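Local coordinates for protein halogenase PltM (Pseudomonas fluorescens, PDB 6BZN) that halogenates phenolic compounds, with unusual breadth in both the substrate and the halide it accepts, and is an FAD-binding flavoprotein, at residues 40-44 with 45-49; 231-234 with 235-239; 242-246 with 247-251; 362-365 with 366-370. All blocks are in the same frame, centred on the assembly; numbering follows the deposited sequence.

Interaction 1 comes first along the chain. There helix 33-44 ends and a tight turn leads into strand 49-52 of the parallel sheet. Much later, interaction 2 turns the chain from helix 228-231 into the short helix 235-238. Interaction 3 follows closely, closing the bend that enters strand 248-253 of the mixed sheet. Leu235 of interaction 2 packs on Ile242 and Glu243 of interaction 3. Interaction 4 is a kinked part of helix 352-374. It returns to the first region, where Leu369 packs on Ser45 and Leu47. The four run in series; none nests or crosses. Two touching pairs result, on opposite sides of the chain's centre, with interactions 1 and 2 about 50 Å apart between centres.

Interaction 1 (40-44 with 45-49); sequences AVLAK and SGLNV
Ser45 places OG anti to its carbonyl carbon (chi1 -58°), which folds the hydroxyl back over the end of helix 33-44. OG donates to Val41 O at 2.6 Å, nearly in line with that carbonyl. Leu42 and Leu47 likewise each hold CG beside the backbone N, and their branches meet with Leu42 CD2 4.1 Å from Leu47 CD1. Val49 CG2 comes up against Leu42 CB at 3.8 Å. The backbone closes in a Schellman motif. Leu47 N donates to Leu42 O at 3.1 Å, and Gly46 N to Ala43 O at 3.2 Å, from above the carbonyl plane. Gly46 has positive phi (107°), where a CB would press on the carbonyl O of Ser45. A water donates to both Ala43 O and Leu47 O. The turn leads to strand 49-52, completing a beta-alpha-beta crossover, consistent with a Rossmann-type FAD-binding fold, and Asn48 N is bonded to OD2 of Asp25, a calcium-binding residue. With an alanine at Ser45, Val41 O would lose the hydroxyl and would probably fall back on the weak bond from the backbone N. Val41 O, Leu42 O and Ala43 O thus find donors locally: a hydroxyl, turn amides and a water.

Interaction 2 (231-234 with 235-239); sequences ALAP and LSRTR
Ala233 CB packs against two side chains of the following helical turn, 3.7 Å from Thr238 CG2 and 4.0 Å from Arg237 CG. This is the close-packed side, and Tyr228 and Pro123 add to it. Next to it, Pro234 O accepts two backbone bonds. Thr238 N approaches almost straight on at 3.0 Å, while Arg237 N comes from above the carbonyl plane, also at 3.0 Å. Pro234 is the N-cap of the one-turn helix 235-238. Its carbonyl takes the first helical bond, while its ring cannot cap the N-H groups of that turn. A water spans the start of the turn, donating to Ala233 O at 2.9 Å and accepting from Thr238 OG1 at 2.8 Å. Thr238 OG1 is also bonded to Ser240 N. The other side lies toward solvent, where Pro234, Ser236 and Arg237 are exposed. There the proline ring has Ser236 OG by its CG at 3.4 Å, and Arg237 CB crosses near Pro234 CD at 3.9 Å. CG anti to the backbone N (chi1 175°) puts Arg237 CG by Ala233 CB. The chain then bends at chi2, and the guanidinium leaves the turn to form a salt bridge from NH1 to Asp124.

Interaction 3 (242-246 with 247-251); sequences IELFK and STLHH
Ser247 OG donates to Leu244 O at 2.6 Å, lying only a little out of the carbonyl plane. The hydroxyl stands between the backbone N and the carbonyl carbon (chi1 80°), which turns it back over the bend just left by the chain. Ile242 CD1 reaches the same serine and lies 4.2 Å from Ser247 CB. Farther along, Leu244 and Leu249 meet by single methyls, with Leu244 CD1 4.0 Å from Leu249 CD1. That Leu249 methyl also covers one face of the His251 ring near its rim. The bend is a reverse turn with a weak bond from Lys246 N to Glu243 O, and the serine hydroxyl ties it back to the carbonyl three residues earlier.

The next shell fixes these groups. Ser111 OG is hydrogen-bonded to Ser247 OG, a second polar partner for a buried hydroxyl. The carboxylate of Glu229 takes Leu244 N on OE1 and Phe245 N on OE2. Asn265 adds two bonds, giving ND2 to Phe245 O and taking Lys246 NZ on its backbone O. Tyr228 of helix 228-231 packs on both leucines. The turn thus feeds strand 248-253, an inner strand of the mixed sheet that lies between strand 109-114, running parallel to it, and strand 256-262, running antiparallel.

Interaction 4 (362-365 with 366-370); sequences LRLA and PKVLD
Pro366 brings CD and CG of its ring back on the preceding turn, and CD stands 3.1 Å from Leu362 O. A helix would normally offer an N-H to that oxygen, but the proline N has none, and the helix kinks here. Pro366 CD also lies 3.5 Å from Ala365 CB, a close spacing that the peptide link to proline largely sets. Leu364 and Val368 cross one turn apart. Leu364 holds CG anti to its backbone N (chi1 177°), which swings CD1 along the helix to 3.7 Å from Val368 CG2. Lys367 runs back along the helix, its CG, CD and CE passing beside Arg363 O, with CE at 3.6 Å. Its NZ then pairs with Glu452, while Arg363 NE pairs with Glu359. Next to the kink, Lys367 N makes a weak bond to Leu364 O, three residues back rather than four. The regular pattern resumes with Val368 N to Leu364 O at 3.0 Å and Leu369 N to Ala365 O at 3.0 Å. If a glycine replaced Pro366, the ring's contacts with Arg80 and Asp448 would go, and the backbone would probably lose the restraint that holds the kink. Around it, helices 68-81, 383-406 and 444-452 supply packing partners. The arrangement is a proline kink inside a long helix, 352-374, whose first turn includes the FAD-binding residue Leu354 and whose later part packs on the turn after helix 33-44 of the probable Rossmann-type FAD-binding fold.

Interaction 1 (40-44 with 45-49)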
# COMPACT_ATOMS: atom_id res chain seq x y z
N ALA A 40 17.75 2.58 -8.60
CA ALA A 40 18.84 2.92 -7.72
C ALA A 40 19.60 1.69 -7.27
O ALA A 40 20.82 1.66 -7.34
CB ALA A 40 18.33 3.69 -6.52
N VAL A 41 18.89 0.66 -6.81
CA VAL A 41 19.55 -0.53 -6.26
C VAL A 41 20.31 -1.32 -7.34
O VAL A 41 21.39 -1.85 -7.06
CB VAL A 41 18.61 -1.46 -5.44
CG1 VAL A 41 17.98 -0.70 -4.28
CG2 VAL A 41 17.53 -2.11 -6.28
N LEU A 42 19.75 -1.37 -8.55
CA LEU A 42 20.41 -2.03 -9.67
C LEU A 42 21.62 -1.23 -10.15
O LEU A 42 22.69 -1.82 -10.36
CB LEU A 42 19.42 -2.28 -10.81
CG LEU A 42 18.28 -3.24 -10.48
CD1 LEU A 42 17.38 -3.38 -11.68
CD2 LEU A 42 18.72 -4.61 -10.02
N ALA A 43 21.48 0.09 -10.28
CA ALA A 43 22.60 0.94 -10.71
C ALA A 43 23.75 0.89 -9.68
O ALA A 43 24.92 0.74 -10.03
CB ALA A 43 22.15 2.37 -10.93
N LYS A 44 23.39 0.99 -8.40
CA LYS A 44 24.36 0.85 -7.31
C LYS A 44 25.17 -0.45 -7.41
O LYS A 44 26.38 -0.45 -7.15
CB LYS A 44 23.63 0.92 -5.97
CG LYS A 44 24.44 0.52 -4.74
CD LYS A 44 25.56 1.50 -4.44
CE LYS A 44 26.46 0.92 -3.36
NZ LYS A 44 27.03 2.00 -2.52
N SER A 45 24.49 -1.52 -7.81
CA SER A 45 25.06 -2.87 -7.85
C SER A 45 25.87 -3.20 -9.12
O SER A 45 26.35 -4.33 -9.25
CB SER A 45 23.90 -3.88 -7.74
OG SER A 45 23.18 -3.67 -6.54
N GLY A 46 26.00 -2.24 -10.04
CA GLY A 46 26.87 -2.37 -11.22
C GLY A 46 26.15 -2.58 -12.55
O GLY A 46 26.82 -2.89 -13.56
N LEU A 47 24.82 -2.41 -12.59
CA LEU A 47 24.08 -2.50 -13.85
C LEU A 47 23.87 -1.12 -14.49
O LEU A 47 23.77 -0.12 -13.79
CB LEU A 47 22.71 -3.16 -13.65
CG LEU A 47 22.67 -4.55 -13.02
CD1 LEU A 47 21.30 -5.19 -13.18
CD2 LEU A 47 23.75 -5.46 -13.59
N ASN A 48 23.83 -1.10 -15.82
CA ASN A 48 23.50 0.08 -16.61
C ASN A 48 21.98 0.08 -16.77
O ASN A 48 21.42 -0.82 -17.40
CB ASN A 48 24.20 0.01 -17.98
CG ASN A 48 24.22 1.34 -18.71
OD1 ASN A 48 23.93 2.40 -18.15
ND2 ASN A 48 24.60 1.30 -19.99
N VAL A 49 21.31 1.07 -16.18
CA VAL A 49 19.85 1.10 -16.10
C VAL A 49 19.31 2.31 -16.82
O VAL A 49 19.91 3.39 -16.73
CB VAL A 49 19.43 1.15 -14.62
CG1 VAL A 49 17.94 1.31 -14.48
CG2 VAL A 49 19.90 -0.13 -13.92
O HOH W 1 26.46 0.80 -12.48

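Interaction 2 (231-234 with 235-239)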
# COMPACT_ATOMS: atom_id res chain seq x y z
N ALA A 231 -13.28 18.94 14.90
CA ALA A 231 -14.53 18.79 14.17
C ALA A 231 -15.54 17.92 14.90
O ALA A 231 -16.73 18.18 14.82
CB ALA A 231 -14.28 18.22 12.79
N LEU A 232 -15.07 16.87 15.57
CA LEU A 232 -15.96 15.82 16.09
C LEU A 232 -15.85 15.56 17.59
O LEU A 232 -16.85 15.62 18.28
CB LEU A 232 -15.77 14.53 15.29
CG LEU A 232 -16.43 14.58 13.90
CD1 LEU A 232 -15.91 13.49 12.98
CD2 LEU A 232 -17.95 14.53 14.00
N ALA A 233 -14.66 15.26 18.10
CA ALA A 233 -14.54 14.95 19.53
C ALA A 233 -13.10 15.00 19.96
O ALA A 233 -12.24 14.41 19.29
CB ALA A 233 -15.13 13.59 19.84
N PRO A 234 -12.82 15.66 21.10
CA PRO A 234 -11.44 15.73 21.60
C PRO A 234 -11.00 14.42 22.24
O PRO A 234 -11.84 13.54 22.49
CB PRO A 234 -11.53 16.83 22.67
CG PRO A 234 -12.92 16.67 23.21
CD PRO A 234 -13.76 16.35 22.00
N LEU A 235 -9.72 14.32 22.56
CA LEU A 235 -9.16 13.12 23.20
C LEU A 235 -9.82 12.81 24.54
O LEU A 235 -9.96 11.65 24.90
CB LEU A 235 -7.65 13.24 23.41
CG LEU A 235 -6.75 13.26 22.18
CD1 LEU A 235 -5.30 13.36 22.63
CD2 LEU A 235 -6.98 12.02 21.34
N SER A 236 -10.20 13.86 25.28
CA SER A 236 -10.92 13.70 26.56
C SER A 236 -12.28 13.00 26.43
O SER A 236 -12.77 12.41 27.40
CB SER A 236 -11.09 15.06 27.23
OG SER A 236 -11.85 15.93 26.40
N ARG A 237 -12.89 13.09 25.25
CA ARG A 237 -14.13 12.39 24.95
C ARG A 237 -13.90 11.00 24.37
O ARG A 237 -14.52 10.03 24.81
CB ARG A 237 -14.99 13.23 24.00
CG ARG A 237 -16.28 12.59 23.52
CD ARG A 237 -17.24 12.25 24.65
NE ARG A 237 -18.37 11.48 24.14
CZ ARG A 237 -18.40 10.15 23.99
NH1 ARG A 237 -17.36 9.39 24.31
NH2 ARG A 237 -19.49 9.58 23.50
N THR A 238 -13.02 10.88 23.37
CA THR A 238 -12.81 9.60 22.71
C THR A 238 -12.00 8.63 23.55
O THR A 238 -12.14 7.42 23.41
CB THR A 238 -12.12 9.76 21.35
OG1 THR A 238 -10.84 10.35 21.54
CG2 THR A 238 -12.94 10.62 20.43
N ARG A 239 -11.13 9.16 24.42
CA ARG A 239 -10.17 8.36 25.18
C ARG A 239 -9.14 7.66 24.29
O ARG A 239 -8.49 6.70 24.72
CB ARG A 239 -10.86 7.33 26.10
CG ARG A 239 -12.05 7.87 26.89
CD ARG A 239 -12.57 6.80 27.84
NE ARG A 239 -13.84 7.18 28.47
CZ ARG A 239 -14.47 6.46 29.40
NH1 ARG A 239 -15.62 6.91 29.91
NH2 ARG A 239 -13.97 5.30 29.85
O HOH W 2 -10.25 12.39 19.76

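Interaction 3 (242-246 with 247-251)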
# COMPACT_ATOMS: atom_id res chain seq x y z
N ILE A 242 -4.05 8.37 20.90
CA ILE A 242 -3.42 9.23 19.88
C ILE A 242 -4.47 10.17 19.30
O ILE A 242 -5.64 9.81 19.22
CB ILE A 242 -2.78 8.40 18.74
CG1 ILE A 242 -3.81 7.48 18.06
CG2 ILE A 242 -1.62 7.59 19.29
CD1 ILE A 242 -3.30 6.78 16.81
N GLU A 243 -4.04 11.37 18.91
CA GLU A 243 -4.90 12.27 18.16
C GLU A 243 -5.23 11.61 16.83
O GLU A 243 -4.31 11.16 16.12
CB GLU A 243 -4.21 13.60 17.85
CG GLU A 243 -3.88 14.49 19.03
CD GLU A 243 -2.96 15.63 18.64
OE1 GLU A 243 -3.17 16.26 17.57
OE2 GLU A 243 -2.01 15.90 19.39
N LEU A 244 -6.50 11.57 16.48
CA LEU A 244 -6.89 11.01 15.18
C LEU A 244 -6.37 11.89 14.04
O LEU A 244 -6.10 11.39 12.95
CB LEU A 244 -8.39 10.81 15.06
CG LEU A 244 -9.21 10.02 16.10
CD1 LEU A 244 -10.31 9.22 15.40
CD2 LEU A 244 -8.40 9.13 16.99
N PHE A 245 -6.18 13.19 14.32
CA PHE A 245 -5.50 14.12 13.42
C PHE A 245 -4.10 13.62 13.02
O PHE A 245 -3.68 13.80 11.88
CB PHE A 245 -5.39 15.50 14.11
CG PHE A 245 -4.81 16.59 13.25
CD1 PHE A 245 -5.29 16.83 11.96
CD2 PHE A 245 -3.81 17.43 13.76
CE1 PHE A 245 -4.76 17.86 11.18
CE2 PHE A 245 -3.28 18.47 12.97
CZ PHE A 245 -3.77 18.68 11.69
N LYS A 246 -3.40 13.01 13.98
CA LYS A 246 -2.09 12.41 13.78
C LYS A 246 -2.21 10.90 13.50
O LYS A 246 -1.46 10.10 14.05
CB LYS A 246 -1.20 12.66 15.01
CG LYS A 246 -0.94 14.13 15.31
CD LYS A 246 0.09 14.27 16.42
CE LYS A 246 0.32 15.72 16.86
NZ LYS A 246 1.06 16.52 15.86
N SER A 247 -3.14 10.54 12.63
CA SER A 247 -3.37 9.17 12.23
C SER A 247 -3.91 9.14 10.80
O SER A 247 -4.38 10.16 10.28
CB SER A 247 -4.39 8.52 13.16
OG SER A 247 -5.72 8.87 12.82
N THR A 248 -3.85 7.98 10.19
CA THR A 248 -4.61 7.72 8.98
C THR A 248 -6.03 7.38 9.41
O THR A 248 -6.29 6.30 9.91
CB THR A 248 -4.02 6.55 8.21
OG1 THR A 248 -2.61 6.76 8.05
CG2 THR A 248 -4.70 6.35 6.85
N LEU A 249 -6.94 8.32 9.19
CA LEU A 249 -8.30 8.21 9.67
C LEU A 249 -9.19 7.65 8.57
O LEU A 249 -9.19 8.17 7.44
CB LEU A 249 -8.78 9.59 10.14
CG LEU A 249 -10.25 9.85 10.39
CD1 LEU A 249 -10.82 8.87 11.40
CD2 LEU A 249 -10.40 11.29 10.87
N HIS A 250 -9.93 6.60 8.92
CA HIS A 250 -10.84 5.91 8.02
C HIS A 250 -12.25 6.09 8.57
O HIS A 250 -12.56 5.57 9.65
CB HIS A 250 -10.53 4.40 8.02
CG HIS A 250 -9.12 4.05 7.66
ND1 HIS A 250 -8.05 4.30 8.49
CD2 HIS A 250 -8.62 3.39 6.58
CE1 HIS A 250 -6.94 3.85 7.92
NE2 HIS A 250 -7.26 3.30 6.76
N HIS A 251 -13.09 6.83 7.86
CA HIS A 251 -14.50 6.92 8.19
C HIS A 251 -15.19 5.83 7.40
O HIS A 251 -15.15 5.85 6.17
CB HIS A 251 -15.06 8.27 7.78
CG HIS A 251 -14.61 9.38 8.65
ND1 HIS A 251 -14.95 9.46 9.99
CD2 HIS A 251 -13.87 10.47 8.39
CE1 HIS A 251 -14.42 10.55 10.51
NE2 HIS A 251 -13.77 11.18 9.56

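Interaction 4 (362-365 with 366-370)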
# COMPACT_ATOMS: atom_id res chain seq x y z
N LEU A 362 12.59 -5.92 -3.35
CA LEU A 362 13.56 -6.58 -2.50
C LEU A 362 13.81 -8.03 -2.92
O LEU A 362 14.95 -8.50 -2.89
CB LEU A 362 13.06 -6.49 -1.07
CG LEU A 362 13.94 -6.79 0.12
CD1 LEU A 362 15.27 -6.07 0.08
CD2 LEU A 362 13.12 -6.40 1.36
N ARG A 363 12.76 -8.72 -3.35
CA ARG A 363 12.88 -10.07 -3.86
C ARG A 363 13.45 -10.13 -5.28
O ARG A 363 14.25 -11.02 -5.58
CB ARG A 363 11.53 -10.77 -3.84
CG ARG A 363 11.01 -11.07 -2.45
CD ARG A 363 9.57 -11.53 -2.50
NE ARG A 363 9.06 -11.97 -1.20
CZ ARG A 363 9.18 -13.21 -0.70
NH1 ARG A 363 9.82 -14.17 -1.36
NH2 ARG A 363 8.63 -13.50 0.48
N LEU A 364 13.02 -9.22 -6.14
CA LEU A 364 13.41 -9.23 -7.56
C LEU A 364 14.87 -8.82 -7.81
O LEU A 364 15.56 -9.43 -8.64
CB LEU A 364 12.48 -8.30 -8.36
CG LEU A 364 12.78 -8.15 -9.86
CD1 LEU A 364 12.59 -9.45 -10.61
CD2 LEU A 364 11.93 -7.02 -10.44
N ALA A 365 15.34 -7.78 -7.13
CA ALA A 365 16.61 -7.13 -7.50
C ALA A 365 17.81 -8.09 -7.42
O ALA A 365 18.60 -8.13 -8.36
CB ALA A 365 16.86 -5.86 -6.69
N PRO A 366 17.92 -8.91 -6.35
CA PRO A 366 19.02 -9.89 -6.30
C PRO A 366 18.97 -10.89 -7.43
O PRO A 366 20.03 -11.31 -7.91
CB PRO A 366 18.81 -10.59 -4.95
CG PRO A 366 18.09 -9.59 -4.14
CD PRO A 366 17.14 -8.95 -5.10
N LYS A 367 17.77 -11.25 -7.88
CA LYS A 367 17.61 -12.20 -8.98
C LYS A 367 18.00 -11.58 -10.32
O LYS A 367 18.56 -12.25 -11.17
CB LYS A 367 16.19 -12.74 -9.02
CG LYS A 367 15.81 -13.45 -7.72
CD LYS A 367 14.38 -13.93 -7.75
CE LYS A 367 13.94 -14.49 -6.39
NZ LYS A 367 14.71 -15.72 -6.06
N VAL A 368 17.68 -10.30 -10.51
CA VAL A 368 18.07 -9.61 -11.74
C VAL A 368 19.60 -9.49 -11.79
O VAL A 368 20.21 -9.68 -12.85
CB VAL A 368 17.36 -8.23 -11.85
CG1 VAL A 368 17.91 -7.40 -13.00
CG2 VAL A 368 15.87 -8.45 -12.05
N LEU A 369 20.21 -9.18 -10.65
CA LEU A 369 21.66 -9.11 -10.55
C LEU A 369 22.32 -10.46 -10.87
O LEU A 369 23.31 -10.50 -11.61
CB LEU A 369 22.12 -8.66 -9.17
CG LEU A 369 21.80 -7.23 -8.76
CD1 LEU A 369 22.32 -7.03 -7.34
CD2 LEU A 369 22.41 -6.21 -9.70
N ASP A 370 21.78 -11.54 -10.31
CA ASP A 370 22.29 -12.89 -10.62
C ASP A 370 22.15 -13.20 -12.12
O ASP A 370 23.09 -13.69 -12.74
CB ASP A 370 21.59 -13.97 -9.77
CG ASP A 370 21.91 -15.39 -10.24
OD1 ASP A 370 21.15 -15.93 -11.08
OD2 ASP A 370 22.95 -15.96 -9.81